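Local atomic coordinates of Sys-1 protein (Caenorhabditis elegans, PDB entry 3C2G), a protein that acts as a beta-catenin transcription coregulator in Wnt asymmetry signalling, binding the TCF factor POP-1 and activating or repressing target genes. Residues A[456-461]-A[502-507]; A[463-468]-A[519-524]; A[445-450]-A[496-501]; A[551-556]-A[567-572]; A[374-379]-A[396-401]. All coordinates share one frame; numbering follows the deposited sequence.

How the contacts relate
All five contacts are mainly buried, and each involves at least one helix of the armadillo domain. Contacts 1 and 2 share helix 457-472, contacts 1 and 3 share helix 494-507, and Arg461 of contact 1 also bonds to carbonyls in segment 445-450 of contact 3. These three form one cluster, with centres 9 to 12 Å apart, and polar groups play a large part in it: a cation-pi pair, two neighbouring arginines and a serine-histidine bond. Contact 5, earlier in the chain, and contact 4, toward its C-terminal end, lie about 33 Å apart between centres. Both rest chiefly on branched aliphatic side chains, contact 4 adding a proline and contact 5 a cysteine and a tyrosine.

Contact 1. Residues A[456-461]-A[502-507]; sequences GLLELR and YSWVFR
Arg461 points one nitrogen into the face of the Trp504 indole. NH1 stands 3.1 Å above the ring plane, over its centre, and its nearest ring atom is CD2 of Trp504, 3.2 Å from NH1. The guanidinium plane is turned 78° against the indole, so the pair is a cation-pi contact made by the end of a guanidinium and not a flat stack; Arg461 CZ lies 4.6 Å from the centroid of the six-membered ring of Trp504. Arginine suits this buried place because its other nitrogens have carbonyls to meet: NE bonds to Cys446 O and NH2 to Cys449 O, which fixes the rotation of the group. One face of the guanidinium is covered by Leu457 CD2.

Leu458 takes the far end of the indole. Its CA sits at the ring edge, 3.8 Å from Trp504 CH2, while its CD1 reaches both Trp504 CZ3 and Val505 CG2, at 3.9 Å each. With CG anti to the backbone N (chi1 172°), Trp504 extends toward helix 457-472, and it bridges the gap between the two segments, whose axes come no closer than 11.7 Å. An alanine in place of Trp504 would probably leave Arg461 NH1 without its aromatic face and open a gap beside Leu457 and Leu458.

The two segments run nearly antiparallel, at 148°. Helix 457-472 also carries Glu459, which forms a salt bridge outside this contact, to a basic side chain of the bound peptide, so the contact joins a peptide-binding helix to its neighbour in the all-helical stacking of an armadillo domain.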
# COMPACT_ATOMS: atom_id res chain seq x y z
N GLY A 456 14.20 -1.11 -6.98
CA GLY A 456 13.52 -0.17 -7.87
C GLY A 456 14.32 0.32 -9.08
O GLY A 456 13.74 0.87 -10.02
N LEU A 457 15.63 0.10 -9.06
CA LEU A 457 16.54 0.64 -10.07
C LEU A 457 16.17 0.32 -11.53
O LEU A 457 16.25 1.19 -12.40
CB LEU A 457 17.98 0.21 -9.78
CG LEU A 457 19.12 0.98 -10.44
CD1 LEU A 457 19.02 2.48 -10.18
CD2 LEU A 457 20.45 0.44 -9.95
N LEU A 458 15.75 -0.91 -11.78
CA LEU A 458 15.41 -1.34 -13.13
C LEU A 458 14.27 -0.51 -13.72
O LEU A 458 14.35 -0.06 -14.87
CB LEU A 458 15.06 -2.82 -13.15
CG LEU A 458 14.55 -3.42 -14.46
CD1 LEU A 458 15.57 -3.20 -15.62
CD2 LEU A 458 14.22 -4.89 -14.29
N GLU A 459 13.23 -0.32 -12.92
CA GLU A 459 12.03 0.37 -13.35
C GLU A 459 12.32 1.86 -13.48
O GLU A 459 11.74 2.52 -14.33
CB GLU A 459 10.89 0.12 -12.36
CG GLU A 459 9.52 0.61 -12.84
CD GLU A 459 8.37 0.28 -11.90
OE1 GLU A 459 8.41 -0.78 -11.22
OE2 GLU A 459 7.40 1.08 -11.85
N LEU A 460 13.22 2.36 -12.63
CA LEU A 460 13.67 3.74 -12.72
C LEU A 460 14.41 4.03 -14.04
O LEU A 460 14.17 5.04 -14.67
CB LEU A 460 14.57 4.10 -11.54
CG LEU A 460 15.18 5.52 -11.60
CD1 LEU A 460 14.10 6.61 -11.63
CD2 LEU A 460 16.13 5.76 -10.46
N ARG A 461 15.32 3.15 -14.43
CA ARG A 461 16.14 3.35 -15.62
C ARG A 461 15.30 3.23 -16.88
O ARG A 461 15.51 3.93 -17.85
CB ARG A 461 17.33 2.39 -15.64
CG ARG A 461 18.29 2.65 -14.50
CD ARG A 461 19.49 1.74 -14.46
NE ARG A 461 20.49 2.38 -13.62
CZ ARG A 461 21.66 1.86 -13.26
NH1 ARG A 461 22.00 0.64 -13.66
NH2 ARG A 461 22.48 2.57 -12.50
N TYR A 502 22.28 -0.05 -20.67
CA TYR A 502 22.02 -1.14 -21.59
C TYR A 502 22.92 -2.35 -21.29
O TYR A 502 22.43 -3.48 -21.27
CB TYR A 502 22.23 -0.62 -23.01
CG TYR A 502 21.96 -1.58 -24.13
CD1 TYR A 502 20.65 -1.82 -24.59
CD2 TYR A 502 23.01 -2.22 -24.77
CE1 TYR A 502 20.41 -2.70 -25.65
CE2 TYR A 502 22.79 -3.09 -25.83
CZ TYR A 502 21.50 -3.33 -26.27
OH TYR A 502 21.34 -4.21 -27.32
N SER A 503 24.20 -2.10 -21.03
CA SER A 503 25.15 -3.13 -20.58
C SER A 503 24.71 -3.74 -19.26
O SER A 503 24.67 -4.96 -19.12
CB SER A 503 26.54 -2.54 -20.40
OG SER A 503 27.16 -2.31 -21.66
N TRP A 504 24.38 -2.89 -18.30
CA TRP A 504 23.96 -3.31 -16.96
C TRP A 504 22.81 -4.30 -16.99
O TRP A 504 22.82 -5.29 -16.26
CB TRP A 504 23.58 -2.08 -16.15
CG TRP A 504 22.95 -2.38 -14.83
CD1 TRP A 504 23.60 -2.70 -13.67
CD2 TRP A 504 21.55 -2.37 -14.52
NE1 TRP A 504 22.69 -2.90 -12.66
CE2 TRP A 504 21.43 -2.70 -13.15
CE3 TRP A 504 20.39 -2.10 -15.26
CZ2 TRP A 504 20.19 -2.78 -12.51
CZ3 TRP A 504 19.16 -2.18 -14.63
CH2 TRP A 504 19.07 -2.52 -13.26
N VAL A 505 21.82 -4.04 -17.83
CA VAL A 505 20.62 -4.86 -17.89
C VAL A 505 20.95 -6.30 -18.32
O VAL A 505 20.31 -7.25 -17.86
CB VAL A 505 19.50 -4.19 -18.76
CG1 VAL A 505 19.64 -4.55 -20.24
CG2 VAL A 505 18.14 -4.61 -18.26
N PHE A 506 21.96 -6.47 -19.17
CA PHE A 506 22.34 -7.81 -19.60
C PHE A 506 23.09 -8.62 -18.54
O PHE A 506 23.11 -9.84 -18.59
CB PHE A 506 23.08 -7.77 -20.93
CG PHE A 506 22.18 -7.46 -22.08
CD1 PHE A 506 21.36 -8.44 -22.63
CD2 PHE A 506 22.12 -6.17 -22.61
CE1 PHE A 506 20.51 -8.15 -23.67
CE2 PHE A 506 21.27 -5.86 -23.66
CZ PHE A 506 20.47 -6.85 -24.19
N ARG A 507 23.67 -7.93 -17.56
CA ARG A 507 24.38 -8.57 -16.46
C ARG A 507 23.44 -8.88 -15.29
O ARG A 507 23.84 -9.54 -14.34
CB ARG A 507 25.53 -7.68 -15.99
CG ARG A 507 26.65 -7.53 -17.02
CD ARG A 507 27.89 -6.89 -16.42
NE ARG A 507 28.00 -5.46 -16.75
CZ ARG A 507 27.69 -4.46 -15.92
NH1 ARG A 507 27.24 -4.72 -14.69
NH2 ARG A 507 27.84 -3.21 -16.32

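Contact 2. Residues A[463-468]-A[519-524]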
# COMPACT_ATOMS: atom_id res chain seq x y z
N THR A 463 12.13 4.05 -16.98
CA THR A 463 11.28 5.25 -16.97
C THR A 463 12.05 6.49 -17.40
O THR A 463 11.51 7.38 -18.06
CB THR A 463 10.66 5.48 -15.56
OG1 THR A 463 9.91 4.32 -15.18
CG2 THR A 463 9.72 6.68 -15.53
N ILE A 464 13.33 6.55 -17.03
CA ILE A 464 14.18 7.66 -17.43
C ILE A 464 14.36 7.70 -18.95
O ILE A 464 14.29 8.78 -19.55
CB ILE A 464 15.54 7.59 -16.75
CG1 ILE A 464 15.40 7.91 -15.25
CG2 ILE A 464 16.52 8.56 -17.41
CD1 ILE A 464 16.65 7.62 -14.45
N LEU A 465 14.57 6.54 -19.57
CA LEU A 465 14.76 6.48 -21.01
C LEU A 465 13.52 7.05 -21.68
O LEU A 465 13.61 7.81 -22.65
CB LEU A 465 15.03 5.06 -21.50
CG LEU A 465 16.31 4.40 -21.00
CD1 LEU A 465 16.40 2.96 -21.51
CD2 LEU A 465 17.55 5.21 -21.39
N ARG A 466 12.36 6.67 -21.13
CA ARG A 466 11.09 7.13 -21.66
C ARG A 466 10.97 8.66 -21.56
O ARG A 466 10.54 9.32 -22.50
CB ARG A 466 9.94 6.44 -20.92
CG ARG A 466 8.87 5.91 -21.85
CD ARG A 466 7.78 6.91 -22.06
NE ARG A 466 7.15 6.74 -23.37
CZ ARG A 466 5.87 6.44 -23.54
NH1 ARG A 466 5.09 6.26 -22.47
NH2 ARG A 466 5.37 6.32 -24.76
N SER A 467 11.35 9.21 -20.41
CA SER A 467 11.34 10.65 -20.23
C SER A 467 12.14 11.39 -21.31
O SER A 467 11.67 12.38 -21.85
CB SER A 467 11.85 11.02 -18.83
OG SER A 467 10.83 10.80 -17.88
N PHE A 468 13.34 10.89 -21.61
CA PHE A 468 14.19 11.47 -22.64
C PHE A 468 13.56 11.34 -24.01
O PHE A 468 13.56 12.30 -24.78
CB PHE A 468 15.58 10.84 -22.62
CG PHE A 468 16.45 11.32 -21.51
CD1 PHE A 468 16.73 12.67 -21.36
CD2 PHE A 468 17.01 10.42 -20.59
CE1 PHE A 468 17.54 13.12 -20.31
CE2 PHE A 468 17.82 10.88 -19.54
CZ PHE A 468 18.08 12.22 -19.40
N GLN A 519 12.95 -6.21 -21.08
CA GLN A 519 12.62 -6.07 -22.47
C GLN A 519 12.26 -4.61 -22.81
O GLN A 519 12.72 -4.10 -23.82
CB GLN A 519 11.52 -7.05 -22.88
CG GLN A 519 11.08 -6.96 -24.35
CD GLN A 519 12.22 -7.19 -25.33
OE1 GLN A 519 13.18 -7.91 -25.05
NE2 GLN A 519 12.11 -6.57 -26.51
N GLN A 520 11.46 -3.94 -21.97
CA GLN A 520 11.06 -2.57 -22.28
C GLN A 520 12.21 -1.56 -22.20
O GLN A 520 12.20 -0.56 -22.91
CB GLN A 520 9.81 -2.10 -21.50
CG GLN A 520 10.06 -1.61 -20.08
CD GLN A 520 8.87 -0.87 -19.44
OE1 GLN A 520 7.77 -0.79 -20.01
NE2 GLN A 520 9.09 -0.32 -18.24
N LEU A 521 13.21 -1.84 -21.37
CA LEU A 521 14.39 -0.99 -21.26
C LEU A 521 15.23 -1.09 -22.52
O LEU A 521 15.77 -0.09 -23.00
CB LEU A 521 15.24 -1.39 -20.04
CG LEU A 521 16.43 -0.49 -19.71
CD1 LEU A 521 16.68 -0.45 -18.24
CD2 LEU A 521 17.70 -0.92 -20.45
N VAL A 522 15.34 -2.31 -23.04
CA VAL A 522 16.08 -2.59 -24.25
C VAL A 522 15.47 -1.83 -25.43
O VAL A 522 16.19 -1.15 -26.18
CB VAL A 522 16.13 -4.11 -24.52
CG1 VAL A 522 16.57 -4.41 -25.94
CG2 VAL A 522 17.07 -4.78 -23.52
N GLU A 523 14.14 -1.94 -25.56
CA GLU A 523 13.39 -1.31 -26.65
C GLU A 523 13.51 0.21 -26.58
O GLU A 523 13.74 0.87 -27.59
CB GLU A 523 11.92 -1.71 -26.60
CG GLU A 523 11.66 -3.18 -26.92
CD GLU A 523 10.19 -3.59 -26.81
OE1 GLU A 523 9.93 -4.73 -26.35
OE2 GLU A 523 9.30 -2.78 -27.18
N ARG A 524 13.38 0.74 -25.37
CA ARG A 524 13.47 2.17 -25.17
C ARG A 524 14.87 2.69 -25.48
O ARG A 524 15.01 3.82 -25.94
CB ARG A 524 13.02 2.57 -23.76
CG ARG A 524 11.52 2.51 -23.62
CD ARG A 524 11.07 2.65 -22.20
NE ARG A 524 9.61 2.60 -22.13
CZ ARG A 524 8.91 2.84 -21.02
NH1 ARG A 524 9.53 3.14 -19.90
NH2 ARG A 524 7.58 2.79 -21.05
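Leu465 and Arg524 meet at their first side-chain carbons, Leu465 CB lying 3.9 Å from Arg524 CB, where the two CA atoms come closest across the segments. Farther out, Leu465 CD1 reaches the backbone of the other helix, 3.5 Å from Leu521 O, and touches Leu521 CG at 3.9 Å. A leucine suits this place: its branched end fills the space between two helices whose axes pass 9.3 Å apart and run nearly parallel, at 28°.

Arg524 sets off with CG anti to its own carbonyl carbon (chi1 -75°) and continues extended to NE, which carries its guanidinium across to helix 457-472. There it lies against the aliphatic base of Arg466, with Arg466 CB 3.5 Å from Arg524 NH1; the still closer approach modelled for Arg466 CG is doubtful. The edge of the group comes near Thr463 CA.

In the next shell, Arg524 NH1 donates to Ser462 O, which ties the guanidinium to the backbone just before Thr463 in the same helix. Gln520 places OE1 over the face opposite Arg466, 3.7 Å above the plane and toward the rim, while its NE2 makes a weak hydrogen bond to Ser462 OG. Beyond, Glu523 accepts from Gln519 NE2 and forms a salt bridge with Lys562.

Arg466 NH1 and Arg524 NH2 are 4.5 Å apart, their guanidinium planes only 17° from parallel. The like charges would probably repel mildly, and the carbonyl of Ser462, together with the amide oxygen of Gln520, is likely to offset some of that cost.

Contact 3. Residues A[445-450]-A[496-501]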
# COMPACT_ATOMS: atom_id res chain seq x y z
N SER A 445 23.12 10.26 -14.25
CA SER A 445 23.85 9.50 -13.25
C SER A 445 23.05 8.35 -12.60
O SER A 445 23.63 7.34 -12.24
CB SER A 445 24.52 10.42 -12.22
OG SER A 445 23.63 10.79 -11.19
N CYS A 446 21.72 8.47 -12.49
CA CYS A 446 20.86 7.33 -12.09
C CYS A 446 20.95 6.18 -13.08
O CYS A 446 20.70 5.01 -12.75
CB CYS A 446 19.39 7.73 -12.04
SG CYS A 446 18.93 8.97 -10.85
N LEU A 447 21.26 6.54 -14.32
CA LEU A 447 21.22 5.63 -15.43
C LEU A 447 22.44 4.74 -15.40
O LEU A 447 22.40 3.59 -15.86
CB LEU A 447 21.23 6.46 -16.71
CG LEU A 447 20.31 6.13 -17.88
CD1 LEU A 447 18.92 5.66 -17.44
CD2 LEU A 447 20.21 7.37 -18.74
N SER A 448 23.53 5.26 -14.83
CA SER A 448 24.83 4.58 -14.89
C SER A 448 25.55 4.32 -13.55
O SER A 448 26.63 3.74 -13.56
CB SER A 448 25.76 5.36 -15.82
OG SER A 448 26.26 6.51 -15.17
N CYS A 449 25.00 4.75 -12.42
CA CYS A 449 25.67 4.52 -11.13
C CYS A 449 25.88 3.02 -10.83
O CYS A 449 25.09 2.18 -11.25
CB CYS A 449 24.98 5.26 -9.96
SG CYS A 449 23.18 5.05 -9.82
N GLU A 450 26.97 2.70 -10.14
CA GLU A 450 27.33 1.30 -9.87
C GLU A 450 27.28 0.99 -8.39
O GLU A 450 27.90 1.69 -7.58
CB GLU A 450 28.71 0.97 -10.44
N GLY A 496 26.88 7.83 -23.58
CA GLY A 496 27.68 6.98 -22.69
C GLY A 496 26.86 6.40 -21.55
O GLY A 496 26.98 5.21 -21.23
N HIS A 497 26.02 7.24 -20.95
CA HIS A 497 25.11 6.80 -19.90
C HIS A 497 24.01 5.85 -20.37
O HIS A 497 23.71 4.88 -19.67
CB HIS A 497 24.56 8.00 -19.13
CG HIS A 497 25.62 8.79 -18.44
ND1 HIS A 497 26.16 8.42 -17.23
CD2 HIS A 497 26.28 9.92 -18.81
CE1 HIS A 497 27.09 9.29 -16.87
NE2 HIS A 497 27.17 10.21 -17.81
N ILE A 498 23.41 6.10 -21.54
CA ILE A 498 22.43 5.18 -22.10
C ILE A 498 23.09 3.82 -22.26
O ILE A 498 22.52 2.78 -21.89
CB ILE A 498 21.92 5.60 -23.51
CG1 ILE A 498 21.40 7.05 -23.58
CG2 ILE A 498 20.92 4.61 -24.05
CD1 ILE A 498 20.26 7.37 -22.71
N CYS A 499 24.31 3.83 -22.81
CA CYS A 499 25.06 2.60 -23.09
C CYS A 499 25.43 1.83 -21.83
O CYS A 499 25.46 0.62 -21.83
CB CYS A 499 26.31 2.90 -23.93
SG CYS A 499 25.96 3.43 -25.65
N ALA A 500 25.70 2.55 -20.74
CA ALA A 500 25.97 1.91 -19.46
C ALA A 500 24.75 1.17 -18.90
O ALA A 500 24.88 0.08 -18.34
CB ALA A 500 26.49 2.91 -18.48
N ALA A 501 23.56 1.74 -19.08
CA ALA A 501 22.35 1.11 -18.57
C ALA A 501 22.03 -0.14 -19.37
O ALA A 501 21.59 -1.16 -18.83
CB ALA A 501 21.19 2.07 -18.59
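Leu447 lies against helix 494-507, its CG 4.0 Å from His497 O and its CD2 4.0 Å from Ile498 CD1; the Leu447 and Ile498 side chains lie side by side, pointing the same way. Alongside, the backbones come close, and alanine suits the spot, its side chain being a single methyl where the CA atoms of Leu447 and Ala501, and of Ser448 and Ala500, are near each other: Ala501 CB sits 3.4 Å from Leu447 O, and Ala500 CB meets Ser448 CB at 3.7 Å.

The polar end of the contact is one bond, 2.8 Å from Ser448 OG to His497 ND1, with the oxygen at the ring edge and in its plane; either atom could be the donor. Ser448 places OG there from the crowded position between its backbone N and carbonyl carbon (chi1 77°). Across the ring, His497 NE2 makes weak hydrogen bonds to Asp487 OD1 and Glu492 O, so both ring nitrogens have partners. An alanine in place of His497 would probably leave Ser448 OG without its mate and open a gap where the imidazole had been.

Small residues where the backbones approach, flanked by a leucine-isoleucine patch, bring the C-terminal part of helix 437-448 against helix 494-507, as in the close helix packing of an armadillo domain.

Contact 4. Residues A[551-556]-A[567-572]; sequences CPLNLL and HNVLVV
Val569 reaches from helix 563-579 into the 3-10 turn of segment 551-556. Its CB divides the work between two methyls. CG1, anti to the backbone N (chi1 157°), makes most of the contacts: it lies 3.8 Å from Pro552 O, 3.8 Å from Leu553 CA and 3.8 Å from Leu556 CG, with Leu553 CD1 a little farther off. The side chains of Leu556 and Val569 meet tip to tip. CG2 takes the other direction, toward Leu555 CD2 at 4.3 Å. Valine suits this place because its branch lies directly at CB, so a short side chain can touch four residues of the turn.

Two outer pairs widen the contact: Pro552 CB with Val572 CG1, and Leu553 CD1 with Leu570 CD2, each at 4.3 Å. Proline fits the first position of the 3-10 segment, where its missing N-H costs no bond, and its carbonyl accepts from Leu555 N. Leu555 also packs on Val522 and Ile526 of helix 515-535, while Leu570 continues to Ala608 of helix 603-613.

Apart from Pro552 O, the groups that meet are apolar, and all contacts are van der Waals. Hold therefore depends on shape and the exclusion of water, not on directed bonds.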
# COMPACT_ATOMS: atom_id res chain seq x y z
N CYS A 551 26.41 -5.53 -31.56
CA CYS A 551 25.42 -5.60 -32.63
C CYS A 551 23.96 -5.70 -32.17
O CYS A 551 23.54 -6.76 -31.72
CB CYS A 551 25.72 -6.80 -33.52
SG CYS A 551 24.71 -6.80 -35.01
N PRO A 552 23.19 -4.61 -32.31
CA PRO A 552 21.77 -4.63 -31.90
C PRO A 552 20.96 -5.69 -32.64
O PRO A 552 20.01 -6.23 -32.07
CB PRO A 552 21.28 -3.23 -32.26
CG PRO A 552 22.51 -2.39 -32.28
CD PRO A 552 23.58 -3.28 -32.82
N LEU A 553 21.34 -6.01 -33.88
CA LEU A 553 20.65 -7.04 -34.66
C LEU A 553 20.48 -8.34 -33.88
O LEU A 553 19.46 -9.02 -34.03
CB LEU A 553 21.34 -7.28 -36.00
CG LEU A 553 20.60 -8.16 -37.03
CD1 LEU A 553 19.12 -7.73 -37.22
CD2 LEU A 553 21.31 -8.19 -38.38
N ASN A 554 21.45 -8.66 -33.03
CA ASN A 554 21.40 -9.86 -32.19
C ASN A 554 20.26 -9.86 -31.16
O ASN A 554 19.94 -10.90 -30.58
CB ASN A 554 22.76 -10.10 -31.52
CG ASN A 554 23.86 -10.46 -32.53
OD1 ASN A 554 23.61 -11.10 -33.55
ND2 ASN A 554 25.09 -10.04 -32.23
N LEU A 555 19.65 -8.70 -30.93
CA LEU A 555 18.43 -8.59 -30.12
C LEU A 555 17.24 -9.33 -30.74
O LEU A 555 16.25 -9.61 -30.07
CB LEU A 555 18.05 -7.12 -29.94
CG LEU A 555 18.38 -6.28 -28.71
CD1 LEU A 555 19.48 -6.84 -27.82
CD2 LEU A 555 18.72 -4.87 -29.19
N LEU A 556 17.34 -9.62 -32.03
CA LEU A 556 16.24 -10.22 -32.78
C LEU A 556 16.38 -11.72 -32.89
O LEU A 556 15.52 -12.38 -33.46
CB LEU A 556 16.15 -9.63 -34.18
CG LEU A 556 15.88 -8.14 -34.36
CD1 LEU A 556 15.65 -7.86 -35.84
CD2 LEU A 556 14.70 -7.68 -33.54
N HIS A 567 11.76 -3.02 -36.75
CA HIS A 567 12.04 -1.91 -37.65
C HIS A 567 13.08 -1.00 -37.02
O HIS A 567 13.99 -0.54 -37.71
CB HIS A 567 10.77 -1.13 -37.97
CG HIS A 567 10.99 0.03 -38.89
ND1 HIS A 567 11.25 -0.13 -40.23
CD2 HIS A 567 10.98 1.36 -38.66
CE1 HIS A 567 11.41 1.06 -40.79
NE2 HIS A 567 11.25 1.98 -39.86
N ASN A 568 12.96 -0.75 -35.71
CA ASN A 568 13.89 0.14 -35.02
C ASN A 568 15.30 -0.43 -35.00
O ASN A 568 16.29 0.27 -35.23
CB ASN A 568 13.39 0.45 -33.60
CG ASN A 568 12.37 1.57 -33.57
OD1 ASN A 568 12.17 2.28 -34.56
ND2 ASN A 568 11.73 1.76 -32.44
N VAL A 569 15.38 -1.73 -34.74
CA VAL A 569 16.64 -2.43 -34.69
C VAL A 569 17.31 -2.40 -36.05
O VAL A 569 18.50 -2.12 -36.15
CB VAL A 569 16.44 -3.86 -34.17
CG1 VAL A 569 17.57 -4.76 -34.61
CG2 VAL A 569 16.32 -3.84 -32.65
N LEU A 570 16.54 -2.63 -37.11
CA LEU A 570 17.09 -2.60 -38.46
C LEU A 570 17.62 -1.22 -38.82
O LEU A 570 18.72 -1.10 -39.37
CB LEU A 570 16.04 -3.03 -39.49
CG LEU A 570 15.60 -4.49 -39.42
CD1 LEU A 570 14.30 -4.71 -40.19
CD2 LEU A 570 16.68 -5.42 -39.91
N VAL A 571 16.83 -0.19 -38.51
CA VAL A 571 17.16 1.17 -38.91
C VAL A 571 18.38 1.69 -38.16
O VAL A 571 19.26 2.30 -38.78
CB VAL A 571 15.95 2.10 -38.74
CG1 VAL A 571 16.34 3.58 -38.92
CG2 VAL A 571 14.85 1.72 -39.75
N VAL A 572 18.43 1.44 -36.85
CA VAL A 572 19.54 1.93 -36.05
C VAL A 572 20.85 1.28 -36.50
O VAL A 572 21.88 1.95 -36.57
CB VAL A 572 19.32 1.76 -34.50
CG1 VAL A 572 19.63 0.35 -34.01
CG2 VAL A 572 20.18 2.74 -33.74

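Contact 5. Residues A[374-379]-A[396-401]; sequences TIISKY and EIICNC
Ile397 stands at about a right angle to two side chains of segment 374-379, Ile375 and Tyr379. CG2 of Ile397 touches Ile375 CG2 at 3.8 Å and Tyr379 CE2 at 3.9 Å, while CD1 reaches the tip of the tyrosine, 3.4 Å from Tyr379 OH. That hydroxyl hydrogen-bonds to Asp339 OD1, so tyrosine suits a place where the ring packs on isoleucine and its end meets a polar group.

One turn on, Cys401 fits between two isoleucines. Its SG, anti to its own carbonyl carbon (chi1 -69°), lies 3.7 Å from Ile375 CG2, whereas CB meets Ile376 CD1 at 3.6 Å. The short side chain of cysteine suits a place with an isoleucine contact at both CB and SG. Ile376 CG1 also approaches Ile398 CG2, at 4.2 Å, where the CA atoms of the two segments are nearest.

The beta-branched isoleucines bring methyls close to the backbone on both segments. Helix 388-409 has other neighbours too: Ile398 packs on Leu460 of helix 457-472, and Asn400 touches an aromatic side chain of the bound peptide. Helix 368-377 thus packs against a peptide-contacting helix, joined to it through a short connection, in the layered helices of the armadillo domain.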
# COMPACT_ATOMS: atom_id res chain seq x y z
N THR A 374 11.59 20.18 -8.71
CA THR A 374 12.11 20.45 -7.38
C THR A 374 12.31 19.16 -6.56
O THR A 374 13.30 19.02 -5.86
CB THR A 374 11.17 21.42 -6.64
OG1 THR A 374 10.98 22.59 -7.45
CG2 THR A 374 11.73 21.83 -5.28
N ILE A 375 11.37 18.22 -6.66
CA ILE A 375 11.47 16.99 -5.88
C ILE A 375 12.63 16.13 -6.34
O ILE A 375 13.39 15.63 -5.52
CB ILE A 375 10.16 16.19 -5.89
CG1 ILE A 375 9.09 16.94 -5.12
CG2 ILE A 375 10.34 14.84 -5.24
CD1 ILE A 375 7.72 16.70 -5.69
N ILE A 376 12.79 15.98 -7.64
CA ILE A 376 13.91 15.21 -8.17
C ILE A 376 15.26 15.84 -7.77
O ILE A 376 16.16 15.13 -7.33
CB ILE A 376 13.79 15.05 -9.69
CG1 ILE A 376 12.59 14.16 -10.02
CG2 ILE A 376 15.05 14.44 -10.29
CD1 ILE A 376 12.10 14.30 -11.43
N SER A 377 15.35 17.17 -7.88
CA SER A 377 16.60 17.93 -7.64
C SER A 377 17.13 17.91 -6.21
O SER A 377 18.32 18.16 -6.01
CB SER A 377 16.42 19.39 -8.04
OG SER A 377 16.20 19.49 -9.42
N LYS A 378 16.26 17.66 -5.24
CA LYS A 378 16.64 17.77 -3.84
C LYS A 378 17.47 16.59 -3.33
O LYS A 378 18.12 16.69 -2.30
CB LYS A 378 15.39 17.97 -2.96
CG LYS A 378 14.59 16.70 -2.74
CD LYS A 378 13.16 16.99 -2.30
CE LYS A 378 12.97 16.81 -0.80
NZ LYS A 378 11.57 17.15 -0.43
N TYR A 379 17.45 15.48 -4.06
CA TYR A 379 18.14 14.26 -3.61
C TYR A 379 19.54 14.13 -4.16
O TYR A 379 19.80 14.54 -5.29
CB TYR A 379 17.33 13.00 -3.94
CG TYR A 379 16.01 12.94 -3.24
CD1 TYR A 379 15.94 12.71 -1.87
CD2 TYR A 379 14.82 13.15 -3.93
CE1 TYR A 379 14.73 12.67 -1.21
CE2 TYR A 379 13.60 13.11 -3.29
CZ TYR A 379 13.57 12.87 -1.93
OH TYR A 379 12.36 12.83 -1.28
N GLU A 396 12.23 5.07 -5.93
CA GLU A 396 10.80 5.03 -6.21
C GLU A 396 10.17 6.43 -6.30
O GLU A 396 9.21 6.65 -7.03
CB GLU A 396 10.10 4.20 -5.13
CG GLU A 396 10.35 2.68 -5.21
CD GLU A 396 9.99 1.94 -3.92
OE1 GLU A 396 10.16 2.52 -2.82
OE2 GLU A 396 9.55 0.77 -4.00
N ILE A 397 10.71 7.39 -5.54
CA ILE A 397 10.23 8.77 -5.61
C ILE A 397 10.52 9.43 -6.97
O ILE A 397 9.61 9.96 -7.62
CB ILE A 397 10.79 9.63 -4.44
CG1 ILE A 397 10.16 9.18 -3.11
CG2 ILE A 397 10.52 11.11 -4.71
CD1 ILE A 397 10.69 9.88 -1.89
N ILE A 398 11.78 9.38 -7.40
CA ILE A 398 12.17 9.92 -8.70
C ILE A 398 11.39 9.21 -9.80
O ILE A 398 10.93 9.84 -10.76
CB ILE A 398 13.67 9.76 -8.94
CG1 ILE A 398 14.45 10.56 -7.90
CG2 ILE A 398 14.05 10.23 -10.36
CD1 ILE A 398 15.92 10.18 -7.84
N CYS A 399 11.21 7.91 -9.64
CA CYS A 399 10.45 7.13 -10.59
C CYS A 399 9.00 7.62 -10.70
O CYS A 399 8.48 7.75 -11.80
CB CYS A 399 10.51 5.66 -10.26
SG CYS A 399 9.88 4.66 -11.60
N ASN A 400 8.36 7.88 -9.55
CA ASN A 400 7.04 8.50 -9.53
C ASN A 400 6.98 9.84 -10.25
O ASN A 400 6.03 10.10 -10.99
CB ASN A 400 6.56 8.73 -8.09
CG ASN A 400 6.21 7.44 -7.36
OD1 ASN A 400 5.90 6.42 -7.97
ND2 ASN A 400 6.24 7.51 -6.04
N CYS A 401 7.96 10.70 -10.00
CA CYS A 401 7.95 12.03 -10.59
C CYS A 401 8.04 11.99 -12.12
O CYS A 401 7.25 12.63 -12.81
CB CYS A 401 9.05 12.90 -10.00
SG CYS A 401 8.80 13.36 -8.25